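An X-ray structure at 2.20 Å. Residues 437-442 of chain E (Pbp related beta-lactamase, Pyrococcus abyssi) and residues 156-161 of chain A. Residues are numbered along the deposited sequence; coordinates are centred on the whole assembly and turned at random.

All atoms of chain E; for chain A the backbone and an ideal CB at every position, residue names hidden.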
# COMPACT_ATOMS: atom_id res chain seq x y z
N LEU E 437 24.50 14.29 26.64
CA LEU E 437 23.30 13.90 27.36
C LEU E 437 23.58 12.79 28.38
O LEU E 437 24.07 11.71 28.03
CB LEU E 437 22.22 13.44 26.38
CG LEU E 437 20.92 12.87 26.95
CD1 LEU E 437 20.26 13.90 27.87
CD2 LEU E 437 19.98 12.48 25.81
N ILE E 438 23.28 13.08 29.63
CA ILE E 438 23.45 12.10 30.70
C ILE E 438 22.03 11.70 31.11
O ILE E 438 21.28 12.50 31.65
CB ILE E 438 24.19 12.69 31.92
CG1 ILE E 438 25.54 13.27 31.47
CG2 ILE E 438 24.43 11.60 32.96
CD1 ILE E 438 26.46 12.27 30.80
N PHE E 439 21.68 10.45 30.81
CA PHE E 439 20.36 9.92 31.13
C PHE E 439 20.56 8.60 31.87
O PHE E 439 20.95 7.59 31.28
CB PHE E 439 19.59 9.72 29.82
CG PHE E 439 18.18 9.25 30.00
CD1 PHE E 439 17.27 10.02 30.73
CD2 PHE E 439 17.76 8.05 29.45
CE1 PHE E 439 15.96 9.58 30.91
CE2 PHE E 439 16.46 7.60 29.62
CZ PHE E 439 15.56 8.37 30.35
N GLU E 440 20.29 8.61 33.17
CA GLU E 440 20.48 7.44 34.03
C GLU E 440 21.90 6.87 33.88
O GLU E 440 22.88 7.57 34.14
CB GLU E 440 19.45 6.34 33.74
CG GLU E 440 19.43 5.28 34.86
CD GLU E 440 19.40 3.85 34.36
OE1 GLU E 440 19.94 3.60 33.26
OE2 GLU E 440 18.85 2.98 35.07
N ARG E 441 22.01 5.62 33.45
CA ARG E 441 23.31 4.97 33.29
C ARG E 441 24.08 5.39 32.05
O ARG E 441 25.31 5.27 32.00
CB ARG E 441 23.14 3.45 33.26
CG ARG E 441 22.65 2.90 31.91
CD ARG E 441 22.27 1.43 32.00
NE ARG E 441 21.09 1.21 32.84
CZ ARG E 441 20.53 0.03 33.07
NH1 ARG E 441 21.04 -1.07 32.52
NH2 ARG E 441 19.46 -0.06 33.84
N TYR E 442 23.36 5.89 31.04
CA TYR E 442 23.98 6.27 29.78
C TYR E 442 24.49 7.69 29.62
O TYR E 442 24.03 8.63 30.28
CB TYR E 442 22.99 6.04 28.63
CG TYR E 442 22.33 4.68 28.61
CD1 TYR E 442 23.06 3.54 28.27
CD2 TYR E 442 20.98 4.55 28.92
CE1 TYR E 442 22.44 2.29 28.24
CE2 TYR E 442 20.36 3.31 28.90
CZ TYR E 442 21.09 2.18 28.56
OH TYR E 442 20.47 0.96 28.52
N UNK A 156 32.67 9.02 42.84
CA UNK A 156 31.75 10.13 43.06
C UNK A 156 30.33 9.86 42.57
O UNK A 156 29.37 10.35 43.16
CB UNK A 156 32.29 11.38 42.37
N UNK A 157 30.18 9.07 41.50
CA UNK A 157 28.84 8.78 40.97
C UNK A 157 28.60 7.34 40.52
O UNK A 157 29.54 6.60 40.24
CB UNK A 157 28.57 9.71 39.78
N UNK A 158 27.32 6.97 40.45
CA UNK A 158 26.92 5.64 40.05
C UNK A 158 26.41 5.58 38.61
O UNK A 158 25.48 6.28 38.24
CB UNK A 158 25.84 5.12 41.00
N UNK A 159 27.04 4.74 37.80
CA UNK A 159 26.64 4.53 36.42
C UNK A 159 26.75 3.02 36.22
O UNK A 159 27.84 2.47 36.31
CB UNK A 159 27.50 5.32 35.43
N UNK A 160 25.63 2.35 35.97
CA UNK A 160 25.65 0.91 35.76
C UNK A 160 26.50 0.63 34.53
O UNK A 160 26.15 1.01 33.41
CB UNK A 160 24.24 0.35 35.60
N UNK A 161 27.62 -0.04 34.75
CA UNK A 161 28.55 -0.35 33.67
C UNK A 161 28.83 -1.85 33.54
O UNK A 161 29.54 -2.42 34.36
CB UNK A 161 29.86 0.40 33.89

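Chain E offers a tight hairpin: a type II' turn from E:Phe439 to E:Tyr442, closed by E:Tyr442 N to E:Phe439 O at 3.0 Å. At its corner the carboxylate of E:Glu440 accepts from E:Arg441, OE1 taking both the backbone N (2.9 Å) and NE (2.7 Å, a salt bridge). The carbonyl oxygens of E:Glu440 and E:Arg441 and the methyl groups of E:Ile438 remain for a partner to meet.

Position 156 has its ideal CB beyond reach of this surface, so chain E sets no preference; the residue is A:Glu156, and it makes no contact here.

At position 157 CA-to-CB points toward chain E, yet nothing lies within 5.5 Å of the ideal CB. The extended backbone (-140/160) suits many residues, but only a long side chain could cross the gap. Lys, Arg, Gln or Met would be reasonable, a donor having the added appeal of the E:Glu440 carbonyl. The residue is A:Arg157. Its NH2 comes 4.0 Å from CG2 of E:Ile438 and gives a weak hydrogen bond, 3.3 Å, to the oxygen of water 1, which in turn donates to E:Glu440 O at 2.6 Å.

Position 158 points sideways with open space before it, leaving the choice broad. It is A:Phe158, and its backbone matters more than its ring: water 2 donates to its O at 2.7 Å and, weakly, to E:Glu440 O at 2.7 Å.

Position 159 is where the backbones draw closest, its CA 4.6 Å from CA of E:Arg441. The ideal CB points sideways, 4.1 Å from E:Arg441 O, with E:Ile438 farther along. Met or an aromatic could reach that methyl surface; a shorter Leu would stop short of it; a donor such as Asn or Gln might instead seek the carbonyls. The residue is A:Phe159, chi1 m. Its edge meets chain E: CE1 packs 3.9 Å from E:Ile438 CG2, while CD1 lies 3.5 Å from E:Glu440 O, so the weakly positive ring rim faces the oxygen near the ring plane.

At position 160 CA-to-CB points toward chain E, and the ideal CB sits 4.0 Å from E:Arg441 CB, beside a long side chain whose charge is already engaged by E:Glu440. An aromatic, Leu, Met or an acid would suit. The residue is A:Tyr160, chi1 t: its CB lies over one face of the E:Arg441 guanidinium, and its CD2 is 3.6 Å from NH1. Its hydroxyl is hydrogen-bonded elsewhere in the structure.

Position 161 points away, so this contact does not specify it; it is A:Leu161.

No direct hydrogen bond joins the stretches; packing and two bridging waters do the work.

Chain A (156-161) ERFFYL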
# COMPACT_ATOMS: atom_id res chain seq x y z
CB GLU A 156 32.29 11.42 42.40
CG GLU A 156 33.69 11.82 42.89
CD GLU A 156 34.11 13.23 42.46
OE1 GLU A 156 33.78 13.63 41.32
OE2 GLU A 156 34.77 13.93 43.26
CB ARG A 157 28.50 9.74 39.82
CG ARG A 157 28.23 11.16 40.27
CD ARG A 157 27.86 12.07 39.11
NE ARG A 157 26.63 11.66 38.44
CZ ARG A 157 26.06 12.36 37.46
NH1 ARG A 157 26.61 13.50 37.05
NH2 ARG A 157 24.94 11.92 36.88
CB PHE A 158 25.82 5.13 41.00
CG PHE A 158 25.32 3.74 40.69
CD1 PHE A 158 26.00 2.61 41.15
CD2 PHE A 158 24.18 3.55 39.91
CE1 PHE A 158 25.56 1.33 40.85
CE2 PHE A 158 23.73 2.26 39.59
CZ PHE A 158 24.42 1.15 40.07
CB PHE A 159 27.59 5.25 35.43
CG PHE A 159 27.46 6.75 35.43
CD1 PHE A 159 26.32 7.37 34.94
CD2 PHE A 159 28.51 7.55 35.90
CE1 PHE A 159 26.21 8.76 34.93
CE2 PHE A 159 28.40 8.95 35.90
CZ PHE A 159 27.25 9.55 35.41
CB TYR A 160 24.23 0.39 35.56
CG TYR A 160 24.09 -1.11 35.68
CD1 TYR A 160 24.17 -1.74 36.91
CD2 TYR A 160 23.85 -1.89 34.55
CE1 TYR A 160 24.01 -3.12 37.02
CE2 TYR A 160 23.70 -3.26 34.65
CZ TYR A 160 23.78 -3.87 35.88
OH TYR A 160 23.60 -5.24 35.98
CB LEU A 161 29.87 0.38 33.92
CG LEU A 161 30.99 0.25 32.89
CD1 LEU A 161 30.57 0.89 31.58
CD2 LEU A 161 32.25 0.91 33.44
O HOH W 1 22.84 9.66 35.73
O HOH W 2 23.40 6.57 36.61
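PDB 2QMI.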